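PDB 6VD9: metal cation efflux system protein CzcD from Cupriavidus metallidurans, which binds and transports zinc, mediating low-level metal ion resistance, probably by exporting cations from the cytoplasm to the periplasm. Local coordinates for the interface of chains A and B. Sequence-based numbering; all coordinates share one arbitrary frame. Chains: chain A/B, Metal cation efflux system protein CzcD.

The interface of chains A and B. Residues chain A 53, 57, 69-71; chain B 38-39, 70-72.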
loop_
_atom_site.group_PDB
_atom_site.type_symbol
_atom_site.label_atom_id
_atom_site.label_comp_id
_atom_site.label_asym_id
_atom_site.label_seq_id
_atom_site.Cartn_x
_atom_site.Cartn_y
_atom_site.Cartn_z
ATOM N N LEU A 53 8.265 -4.884 -4.074
ATOM C CA LEU A 53 7.184 -5.347 -3.143
ATOM C C LEU A 53 7.458 -6.761 -2.619
ATOM O O LEU A 53 7.312 -7.021 -1.429
ATOM C CB LEU A 53 5.831 -5.225 -3.831
ATOM C CG LEU A 53 4.613 -5.647 -3.005
ATOM C CD1 LEU A 53 4.545 -4.863 -1.703
ATOM C CD2 LEU A 53 3.363 -5.413 -3.780
ATOM N N LYS A 57 7.904 -7.609 1.381
ATOM C CA LYS A 57 6.987 -8.598 2.023
ATOM C C LYS A 57 7.847 -9.685 2.696
ATOM O O LYS A 57 7.584 -9.999 3.864
ATOM C CB LYS A 57 6.008 -9.205 1.020
ATOM C CG LYS A 57 4.868 -8.283 0.554
ATOM C CD LYS A 57 4.135 -8.880 -0.630
ATOM C CE LYS A 57 2.852 -8.182 -1.022
ATOM N NZ LYS A 57 2.193 -8.854 -2.181
ATOM N N VAL A 69 0.450 -6.284 5.851
ATOM C CA VAL A 69 1.230 -5.164 5.249
ATOM C C VAL A 69 0.438 -4.464 4.141
ATOM O O VAL A 69 -0.217 -5.126 3.324
ATOM C CB VAL A 69 2.566 -5.729 4.743
ATOM C CG1 VAL A 69 3.309 -4.797 3.816
ATOM C CG2 VAL A 69 3.452 -6.143 5.903
ATOM N N THR A 70 0.573 -3.141 4.071
ATOM C CA THR A 70 0.071 -2.345 2.921
ATOM C C THR A 70 1.164 -1.340 2.602
ATOM O O THR A 70 1.476 -0.490 3.461
ATOM C CB THR A 70 -1.278 -1.664 3.184
ATOM O OG1 THR A 70 -2.169 -2.655 3.706
ATOM C CG2 THR A 70 -1.880 -1.075 1.926
ATOM N N ILE A 71 1.769 -1.509 1.455
ATOM C CA ILE A 71 2.935 -0.713 1.004
ATOM C C ILE A 71 2.503 0.039 -0.251
ATOM O O ILE A 71 2.131 -0.629 -1.250
ATOM C CB ILE A 71 4.168 -1.586 0.767
ATOM C CG1 ILE A 71 4.588 -2.262 2.068
ATOM C CG2 ILE A 71 5.279 -0.747 0.121
ATOM C CD1 ILE A 71 5.554 -3.431 1.897
ATOM N N VAL B 38 -6.006 -0.569 1.312
ATOM C CA VAL B 38 -6.606 -1.542 0.371
ATOM C C VAL B 38 -5.505 -2.131 -0.496
ATOM O O VAL B 38 -4.467 -1.482 -0.718
ATOM C CB VAL B 38 -7.707 -0.891 -0.489
ATOM C CG1 VAL B 38 -7.158 0.197 -1.416
ATOM C CG2 VAL B 38 -8.483 -1.907 -1.297
ATOM N N HIS B 39 -5.735 -3.373 -0.913
ATOM C CA HIS B 39 -4.887 -4.109 -1.874
ATOM C C HIS B 39 -5.633 -4.144 -3.205
ATOM O O HIS B 39 -6.794 -4.600 -3.237
ATOM C CB HIS B 39 -4.593 -5.527 -1.400
ATOM C CG HIS B 39 -3.594 -5.602 -0.305
ATOM N ND1 HIS B 39 -2.842 -6.732 -0.074
ATOM C CD2 HIS B 39 -3.262 -4.730 0.660
ATOM C CE1 HIS B 39 -2.073 -6.528 0.963
ATOM N NE2 HIS B 39 -2.297 -5.325 1.419
ATOM N N THR B 70 -3.510 4.372 2.008
ATOM C CA THR B 70 -2.361 3.549 1.600
ATOM C C THR B 70 -2.918 2.468 0.687
ATOM O O THR B 70 -3.774 1.697 1.116
ATOM C CB THR B 70 -1.614 2.966 2.803
ATOM O OG1 THR B 70 -1.285 3.935 3.806
ATOM C CG2 THR B 70 -0.353 2.262 2.339
ATOM N N ILE B 71 -2.481 2.493 -0.563
ATOM C CA ILE B 71 -2.949 1.573 -1.622
ATOM C C ILE B 71 -1.766 0.748 -2.134
ATOM O O ILE B 71 -0.800 1.322 -2.720
ATOM C CB ILE B 71 -3.604 2.377 -2.751
ATOM C CG1 ILE B 71 -4.845 3.145 -2.296
ATOM C CG2 ILE B 71 -3.904 1.475 -3.916
ATOM C CD1 ILE B 71 -5.239 4.274 -3.233
ATOM N N GLN B 72 -1.857 -0.572 -1.985
ATOM C CA GLN B 72 -0.848 -1.515 -2.470
ATOM C C GLN B 72 -1.373 -2.159 -3.751
ATOM O O GLN B 72 -2.508 -2.691 -3.733
ATOM C CB GLN B 72 -0.570 -2.566 -1.413
ATOM C CG GLN B 72 0.398 -3.645 -1.858
ATOM C CD GLN B 72 0.769 -4.514 -0.689
ATOM O OE1 GLN B 72 1.281 -4.022 0.316
ATOM N NE2 GLN B 72 0.529 -5.809 -0.832
HETATM O O HOH W 1 0.813 -7.637 1.626
#
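B:Gln72 reaches A:Ile71 with an extended side chain: CG stands anti to the backbone N (chi1 176°), chi2 continues the line, and the terminal amide comes to lie beside strand 68-74 of chain A. B:His39, on strand 35-42, presents the NE2 edge of its ring to the same strand. The contact belongs to the two-fold interface between C-terminal cytoplasmic domains of a cation diffusion facilitator, a region whose sequence matches the zinc-transporter dimerisation domain; each interaction recurs with the chains exchanged. His39 is also a nickel ligand in this structure, with His22 and Glu74, so metal site and dimer interface are plausibly coupled.

Direct hydrogen bonds form at both side chains. The backbone N of A:Ile71 donates to the amide oxygen OE1 of B:Gln72 at 2.8 Å, meeting a lone pair in the carbonyl plane, with 151° at the hydrogen. The imidazole NE2 of B:His39 donates to the backbone O of A:Val69, also at 2.8 Å. That acceptor lies nearly in the ring plane, although the bond is bent to 141° at the hydrogen. Water 1 lies 3.1 Å from B:Gln72 NE2 and also meets A:Val69 O, connecting the amide nitrogen to the carbonyl already bound by the histidine. The two ends of the B:Gln72 amide thus have different partners, which should restrain its rotation. Within chain B, its NE2 sits over one face of the B:His39 ring, toward the rim.

The amide is flanked by apolar parts of helix 53-64: methyl CD1 of A:Leu53 packs against B:Gln72 CD at 3.9 Å. From the same helix, A:Lys57 extends tip to tip toward the glutamine, its CE 3.3 Å from the amide NE2 of B:Gln72. Nearer the symmetry axis, A:Thr70 turns CG2 anti to its backbone N, and this methyl meets CG2 of B:Thr70 at 3.7 Å. The hydroxyl OG1 of A:Thr70 instead lies at the edge of the B:His39 ring, in its plane.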